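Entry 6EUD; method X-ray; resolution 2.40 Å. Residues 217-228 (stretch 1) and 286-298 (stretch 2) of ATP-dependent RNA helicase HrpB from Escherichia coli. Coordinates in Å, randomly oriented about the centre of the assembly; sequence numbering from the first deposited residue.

Stretch 1 (217-228) SLLLFLPGVGEI
Stretch 2, residues 286-298: GIRLVVDCAQERV

The leading strands of the two stretches, centred on Leu 218–Phe 221 and Leu 289–Asp 292, lie side by side and parallel, their N-to-C directions 25° apart and their axes approaching to 4.4 Å. Backbone torsions are extended through Leu 218–Phe 221 (phi/psi from -131/135 to -90/127) and Leu 289–Asp 292 (about -120/125), whereas Arg 288 (-133/-2) breaks the regular extension and Gly 286 has positive phi (78/13). The register pairs Leu 218 with Leu 289, Leu 219 with Val 290, Leu 220 with Val 291 and Phe 221 with Asp 292, at CA–CA distances of 4.4, 4.7, 4.6 and 5.0 Å.

As in any parallel ladder, alternate residues of one strand use both their amide and carbonyl. Ser 217 O accepts from Arg 288 N (3.2 Å) and Leu 289 N (3.1 Å), a forked arrangement at the Arg 288 irregularity. Leu 219 N then donates to Leu 289 O (2.7 Å), Val 291 N to Leu 219 O (2.8 Å) and Phe 221 N to Val 291 O (2.8 Å). A weak bond from Cys 293 N to Phe 221 O (3.4 Å) closes the series. CA-H...O contacts reinforce it, the shortest from Leu 218 CA to Leu 289 O (3.1 Å).

Beyond the ladder, Pro 223 (-71/-36) leads to Gly 224 (-165/-179), the N-cap of a helix whose first turn is marked by Ile 228 N bonding to Gly 224 O (2.9 Å). In stretch 2, Cys 293 (-68/-14) and Ala 294 (62/25) turn the chain into a second strand, 295–298; Ala 294 N bonds to Asp 292 OD1 (2.9 Å).

Leu 218, Leu 220, Leu 289 and Val 291 share one sheet face. Leu 218 (chi1 t, chi2 t) places CD1 3.8 Å from Val 291 CG2, and Leu 220 (t, p) brings CD1 to 3.6 Å from Val 291 CG1, the valine having chi1 t. On the other face, Leu 219 CB lies 3.8 Å from Ile 287 CG2, while Phe 221 (chi1 m, chi2 101°) presents its ring edge to Val 290, CE1 lying 4.0 Å from Val 290 CG1. These buried apolar groups exclude solvent.

Pro 223 points toward stretch 2, its CD 3.8 Å from Cys 293 SG. Its CB lies over one face of the Arg 297 guanidinium, 3.9 Å from Arg 297 NH1. Arg 297 (t, t, m, chi4 133°) meets Glu 227 (m, p, chi3 26°) in a two-pronged salt bridge between oppositely charged planar groups: two N-H donors match two oxygens, Arg 297 NH1 to Glu 227 OE1 and Arg 297 NH2 to Glu 227 OE2, both 2.9 Å. The absence of a side chain at Gly 224 matters here, because an ideal CB would lie 2.6 Å from Arg 297 NH1.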

# COMPACT_ATOMS: atom_id res chain seq x y z
N SER A 217 -34.82 -20.08 8.83
CA SER A 217 -34.51 -18.90 8.03
C SER A 217 -33.03 -18.87 7.76
O SER A 217 -32.22 -19.45 8.51
CB SER A 217 -34.97 -17.61 8.71
OG SER A 217 -36.38 -17.49 8.64
N LEU A 218 -32.68 -18.17 6.69
CA LEU A 218 -31.38 -18.29 6.08
C LEU A 218 -30.77 -16.92 5.84
O LEU A 218 -31.44 -16.02 5.33
CB LEU A 218 -31.50 -19.07 4.76
CG LEU A 218 -30.25 -19.49 3.98
CD1 LEU A 218 -30.55 -20.73 3.10
CD2 LEU A 218 -29.77 -18.34 3.13
N LEU A 219 -29.49 -16.79 6.19
CA LEU A 219 -28.73 -15.56 5.97
C LEU A 219 -27.66 -15.80 4.90
O LEU A 219 -26.78 -16.65 5.04
CB LEU A 219 -28.07 -15.07 7.27
CG LEU A 219 -27.17 -13.81 7.19
CD1 LEU A 219 -27.91 -12.55 6.67
CD2 LEU A 219 -26.56 -13.55 8.56
N LEU A 220 -27.76 -15.03 3.82
CA LEU A 220 -26.89 -15.18 2.67
C LEU A 220 -25.93 -13.99 2.57
O LEU A 220 -26.39 -12.86 2.38
CB LEU A 220 -27.73 -15.31 1.40
CG LEU A 220 -27.06 -15.24 0.04
CD1 LEU A 220 -25.95 -16.29 -0.10
CD2 LEU A 220 -28.13 -15.41 -1.06
N PHE A 221 -24.63 -14.24 2.69
CA PHE A 221 -23.63 -13.17 2.57
C PHE A 221 -23.18 -13.03 1.13
O PHE A 221 -22.79 -14.02 0.52
CB PHE A 221 -22.41 -13.44 3.47
CG PHE A 221 -22.70 -13.30 4.96
CD1 PHE A 221 -22.90 -14.42 5.77
CD2 PHE A 221 -22.77 -12.04 5.56
CE1 PHE A 221 -23.16 -14.30 7.15
CE2 PHE A 221 -23.03 -11.90 6.93
CZ PHE A 221 -23.22 -13.03 7.73
N LEU A 222 -23.24 -11.81 0.60
CA LEU A 222 -22.83 -11.50 -0.77
C LEU A 222 -21.87 -10.31 -0.78
O LEU A 222 -21.77 -9.58 0.21
CB LEU A 222 -24.08 -11.22 -1.62
CG LEU A 222 -24.90 -12.50 -1.77
CD1 LEU A 222 -26.25 -12.27 -2.44
CD2 LEU A 222 -24.05 -13.51 -2.55
N PRO A 223 -21.13 -10.10 -1.90
CA PRO A 223 -20.12 -9.03 -1.90
C PRO A 223 -20.69 -7.60 -1.90
O PRO A 223 -20.10 -6.71 -1.28
CB PRO A 223 -19.35 -9.27 -3.20
CG PRO A 223 -19.67 -10.71 -3.60
CD PRO A 223 -21.07 -10.92 -3.13
N GLY A 224 -21.80 -7.37 -2.59
CA GLY A 224 -22.38 -6.05 -2.65
C GLY A 224 -23.81 -5.99 -3.16
O GLY A 224 -24.41 -7.01 -3.50
N VAL A 225 -24.34 -4.77 -3.22
CA VAL A 225 -25.72 -4.52 -3.60
C VAL A 225 -26.11 -5.11 -4.94
O VAL A 225 -27.16 -5.76 -5.09
CB VAL A 225 -26.00 -3.02 -3.62
CG1 VAL A 225 -27.45 -2.74 -4.07
CG2 VAL A 225 -25.75 -2.43 -2.24
N GLY A 226 -25.26 -4.92 -5.94
CA GLY A 226 -25.53 -5.51 -7.24
C GLY A 226 -25.73 -7.01 -7.17
O GLY A 226 -26.67 -7.52 -7.79
N GLU A 227 -24.88 -7.72 -6.42
CA GLU A 227 -24.99 -9.18 -6.31
C GLU A 227 -26.24 -9.54 -5.54
O GLU A 227 -26.93 -10.50 -5.89
CB GLU A 227 -23.76 -9.80 -5.65
CG GLU A 227 -22.50 -9.78 -6.48
CD GLU A 227 -21.78 -8.43 -6.45
OE1 GLU A 227 -21.93 -7.69 -5.45
OE2 GLU A 227 -21.05 -8.14 -7.43
N ILE A 228 -26.53 -8.78 -4.49
CA ILE A 228 -27.79 -8.96 -3.77
C ILE A 228 -29.00 -8.89 -4.71
O ILE A 228 -29.90 -9.73 -4.62
CB ILE A 228 -27.95 -7.90 -2.67
CG1 ILE A 228 -26.90 -8.13 -1.58
CG2 ILE A 228 -29.38 -7.94 -2.09
CD1 ILE A 228 -27.03 -7.21 -0.40
N GLY A 286 -33.77 -14.83 14.04
CA GLY A 286 -34.51 -15.97 13.52
C GLY A 286 -33.69 -16.85 12.59
O GLY A 286 -34.25 -17.69 11.88
N ILE A 287 -32.38 -16.65 12.58
CA ILE A 287 -31.50 -17.33 11.62
C ILE A 287 -30.90 -18.59 12.20
O ILE A 287 -30.37 -18.55 13.32
CB ILE A 287 -30.36 -16.39 11.14
CG1 ILE A 287 -30.95 -15.10 10.55
CG2 ILE A 287 -29.47 -17.09 10.11
CD1 ILE A 287 -31.76 -15.32 9.23
N ARG A 288 -30.97 -19.71 11.47
CA ARG A 288 -30.19 -20.92 11.83
C ARG A 288 -29.47 -21.52 10.61
O ARG A 288 -28.74 -22.50 10.74
CB ARG A 288 -31.10 -21.97 12.50
CG ARG A 288 -31.96 -22.75 11.56
CD ARG A 288 -32.62 -23.95 12.25
NE ARG A 288 -31.66 -25.00 12.61
CZ ARG A 288 -31.44 -26.11 11.91
NH1 ARG A 288 -32.11 -26.34 10.78
NH2 ARG A 288 -30.56 -27.00 12.33
N LEU A 289 -29.65 -20.93 9.43
CA LEU A 289 -28.93 -21.31 8.21
C LEU A 289 -28.13 -20.12 7.66
O LEU A 289 -28.67 -19.02 7.51
CB LEU A 289 -29.89 -21.80 7.14
CG LEU A 289 -30.88 -22.90 7.56
CD1 LEU A 289 -31.81 -23.25 6.42
CD2 LEU A 289 -30.13 -24.13 8.05
N VAL A 290 -26.86 -20.33 7.36
CA VAL A 290 -26.08 -19.34 6.66
C VAL A 290 -25.56 -19.88 5.30
O VAL A 290 -25.16 -21.05 5.17
CB VAL A 290 -24.91 -18.85 7.54
CG1 VAL A 290 -23.80 -18.19 6.72
CG2 VAL A 290 -25.43 -17.89 8.65
N VAL A 291 -25.61 -19.04 4.29
CA VAL A 291 -24.92 -19.34 3.05
C VAL A 291 -23.93 -18.23 2.82
O VAL A 291 -24.28 -17.06 2.72
CB VAL A 291 -25.88 -19.50 1.83
CG1 VAL A 291 -25.07 -19.74 0.55
CG2 VAL A 291 -26.88 -20.65 2.07
N ASP A 292 -22.67 -18.62 2.74
CA ASP A 292 -21.55 -17.71 2.67
C ASP A 292 -20.82 -17.86 1.32
O ASP A 292 -20.18 -18.91 1.05
CB ASP A 292 -20.60 -17.95 3.85
CG ASP A 292 -19.29 -17.19 3.73
OD1 ASP A 292 -19.29 -16.07 3.16
OD2 ASP A 292 -18.25 -17.70 4.19
N CYS A 293 -20.93 -16.84 0.47
CA CYS A 293 -20.27 -16.88 -0.84
C CYS A 293 -18.74 -16.83 -0.70
O CYS A 293 -18.03 -17.10 -1.66
CB CYS A 293 -20.75 -15.72 -1.74
SG CYS A 293 -20.09 -14.09 -1.35
N ALA A 294 -18.27 -16.47 0.49
CA ALA A 294 -16.85 -16.37 0.85
C ALA A 294 -16.07 -15.34 0.03
O ALA A 294 -14.85 -15.46 -0.09
CB ALA A 294 -16.17 -17.73 0.75
N GLN A 295 -16.76 -14.33 -0.50
CA GLN A 295 -16.11 -13.29 -1.30
C GLN A 295 -16.47 -11.89 -0.82
O GLN A 295 -17.63 -11.54 -0.74
CB GLN A 295 -16.46 -13.46 -2.77
CG GLN A 295 -15.69 -14.62 -3.34
CD GLN A 295 -15.98 -14.88 -4.78
OE1 GLN A 295 -16.79 -14.18 -5.40
NE2 GLN A 295 -15.33 -15.91 -5.33
N GLU A 296 -15.43 -11.12 -0.49
CA GLU A 296 -15.54 -9.76 0.00
C GLU A 296 -15.27 -8.76 -1.12
O GLU A 296 -14.59 -9.07 -2.10
CB GLU A 296 -14.54 -9.50 1.14
CG GLU A 296 -15.11 -9.48 2.55
CD GLU A 296 -14.01 -9.51 3.60
OE1 GLU A 296 -12.82 -9.48 3.22
OE2 GLU A 296 -14.33 -9.57 4.82
N ARG A 297 -15.77 -7.54 -0.94
CA ARG A 297 -15.36 -6.44 -1.80
C ARG A 297 -14.57 -5.41 -0.99
O ARG A 297 -15.13 -4.76 -0.10
CB ARG A 297 -16.58 -5.81 -2.46
CG ARG A 297 -16.29 -4.62 -3.34
CD ARG A 297 -17.37 -4.47 -4.41
NE ARG A 297 -17.37 -5.62 -5.33
CZ ARG A 297 -18.46 -6.28 -5.70
NH1 ARG A 297 -19.65 -5.91 -5.24
NH2 ARG A 297 -18.37 -7.32 -6.53
N VAL A 298 -13.28 -5.25 -1.29
CA VAL A 298 -12.44 -4.30 -0.54
C VAL A 298 -11.74 -3.26 -1.42
O VAL A 298 -11.44 -3.51 -2.59
CB VAL A 298 -11.35 -5.03 0.30
CG1 VAL A 298 -11.98 -5.80 1.44
CG2 VAL A 298 -10.50 -5.95 -0.56